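Local coordinates for protein salt-tolerant glutaminase (Micrococcus luteus, PDB 3AGD) that probably catalyses the hydrolysis of L-glutamine to L-glutamate and ammonium, as a homotetrameric member of the glutaminase family, at residues Ala65-Thr70 against Met112-Ala117. Residues are numbered along the deposited sequence; the frame is centred on the assembly and turned at random.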
loop_
_atom_site.group_PDB
_atom_site.type_symbol
_atom_site.label_atom_id
_atom_site.label_comp_id
_atom_site.label_asym_id
_atom_site.label_seq_id
_atom_site.Cartn_x
_atom_site.Cartn_y
_atom_site.Cartn_z
ATOM N N ALA A 65 17.420 -12.432 4.344
ATOM C CA ALA A 65 16.989 -11.328 3.490
ATOM C C ALA A 65 17.193 -11.721 2.027
ATOM O O ALA A 65 16.936 -10.936 1.116
ATOM C CB ALA A 65 17.763 -10.059 3.817
ATOM N N SER A 66 17.652 -12.947 1.814
ATOM C CA SER A 66 17.866 -13.469 0.469
ATOM C C SER A 66 16.562 -14.077 -0.032
ATOM O O SER A 66 16.310 -14.148 -1.233
ATOM C CB SER A 66 18.920 -14.573 0.495
ATOM O OG SER A 66 18.403 -15.735 1.129
ATOM N N LYS A 67 15.736 -14.514 0.910
ATOM C CA LYS A 67 14.472 -15.172 0.602
ATOM C C LYS A 67 13.539 -14.482 -0.393
ATOM O O LYS A 67 13.022 -15.124 -1.305
ATOM C CB LYS A 67 13.742 -15.480 1.910
ATOM C CG LYS A 67 14.492 -16.499 2.767
ATOM C CD LYS A 67 13.837 -16.692 4.120
ATOM C CE LYS A 67 14.546 -17.772 4.925
ATOM N NZ LYS A 67 13.932 -17.927 6.267
ATOM N N PRO A 68 13.305 -13.171 -0.239
ATOM C CA PRO A 68 12.408 -12.545 -1.213
ATOM C C PRO A 68 12.946 -12.554 -2.635
ATOM O O PRO A 68 12.179 -12.604 -3.599
ATOM C CB PRO A 68 12.219 -11.130 -0.660
ATOM C CG PRO A 68 13.418 -10.913 0.198
ATOM C CD PRO A 68 13.637 -12.239 0.851
ATOM N N PHE A 69 14.266 -12.536 -2.768
ATOM C CA PHE A 69 14.884 -12.514 -4.087
ATOM C C PHE A 69 14.901 -13.862 -4.803
ATOM O O PHE A 69 14.652 -13.926 -6.007
ATOM C CB PHE A 69 16.283 -11.909 -3.967
ATOM C CG PHE A 69 16.274 -10.553 -3.319
ATOM C CD1 PHE A 69 16.865 -10.352 -2.072
ATOM C CD2 PHE A 69 15.590 -9.495 -3.912
ATOM C CE1 PHE A 69 16.771 -9.122 -1.425
ATOM C CE2 PHE A 69 15.488 -8.258 -3.273
ATOM C CZ PHE A 69 16.079 -8.070 -2.024
ATOM N N THR A 70 15.171 -14.939 -4.077
ATOM C CA THR A 70 15.165 -16.256 -4.705
ATOM C C THR A 70 13.720 -16.600 -5.059
ATOM O O THR A 70 13.454 -17.265 -6.059
ATOM C CB THR A 70 15.741 -17.346 -3.767
ATOM O OG1 THR A 70 15.176 -17.210 -2.461
ATOM C CG2 THR A 70 17.249 -17.229 -3.675
ATOM N N MET A 112 8.959 -16.956 3.188
ATOM C CA MET A 112 9.757 -16.258 4.198
ATOM C C MET A 112 10.321 -17.162 5.293
ATOM O O MET A 112 11.321 -16.824 5.930
ATOM C CB MET A 112 8.930 -15.140 4.842
ATOM C CG MET A 112 8.513 -14.041 3.873
ATOM S SD MET A 112 9.921 -13.237 3.061
ATOM C CE MET A 112 9.883 -13.993 1.448
ATOM N N ILE A 113 9.680 -18.302 5.519
ATOM C CA ILE A 113 10.148 -19.244 6.529
ATOM C C ILE A 113 11.098 -20.229 5.853
ATOM O O ILE A 113 10.984 -20.493 4.651
ATOM C CB ILE A 113 8.979 -20.030 7.171
ATOM C CG1 ILE A 113 8.258 -20.863 6.109
ATOM C CG2 ILE A 113 8.002 -19.062 7.827
ATOM C CD1 ILE A 113 7.167 -21.763 6.663
ATOM N N ASN A 114 12.029 -20.771 6.626
ATOM C CA ASN A 114 13.016 -21.708 6.105
ATOM C C ASN A 114 12.431 -22.793 5.211
ATOM O O ASN A 114 12.849 -22.947 4.069
ATOM C CB ASN A 114 13.789 -22.336 7.265
ATOM C CG ASN A 114 14.735 -21.353 7.924
ATOM O OD1 ASN A 114 14.563 -20.136 7.805
ATOM N ND2 ASN A 114 15.736 -21.871 8.629
ATOM N N ALA A 115 11.459 -23.537 5.729
ATOM C CA ALA A 115 10.829 -24.616 4.968
ATOM C C ALA A 115 10.375 -24.146 3.586
ATOM O O ALA A 115 10.568 -24.840 2.588
ATOM C CB ALA A 115 9.645 -25.180 5.749
ATOM N N GLY A 116 9.765 -22.969 3.526
ATOM C CA GLY A 116 9.325 -22.457 2.241
ATOM C C GLY A 116 10.508 -21.980 1.412
ATOM O O GLY A 116 10.481 -22.035 0.179
ATOM N N ALA A 117 11.550 -21.505 2.091
ATOM C CA ALA A 117 12.747 -21.014 1.413
ATOM C C ALA A 117 13.513 -22.166 0.767
ATOM O O ALA A 117 14.146 -21.994 -0.275
ATOM C CB ALA A 117 13.642 -20.265 2.405
HETATM O O HOH W 1 14.744 -19.253 -0.745
#
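K67 runs its side chain past the methyl of A117 and the backbone of M112, with K67 CE 3.7 Å from A117 CB. Its CD lies against M112 O. Its CG stands anti to the carbonyl carbon (chi1 -65°), and the chain is fully extended beyond that, which carries NZ to the start of helix 114-123. There two oxygens grip it. K67 NZ donates to M112 O at 2.9 Å, approaching from above the carbonyl plane. The bond from K67 NZ to N114 OD1, 2.8 Å long, is tilted only slightly from the amide plane. Nearer the backbone, M112 bends at chi2 and chi3, bringing CE back against K67 and P68 near the start of helix 67-78, with M112 CE 3.9 Å from P68 N. A water joins the two helices farther along, lying 2.7 Å from T70 OG1 and donating to A117 O.

The amide of N114 is held at both ends, since its ND2 bonds to N167, and Y191 on helix 184-195 packs against K67, N114 and A117. S64, N114, N167 and Y191 bind L-glutamate in this enzyme, though none is bound to this chain here. With S64, whose OG makes a weak hydrogen bond to K67 NZ, the buried lysine near the start of a helix, beside these glutamate-binding residues, is consistent with the SxxK motif of the serine beta-lactamase-like fold.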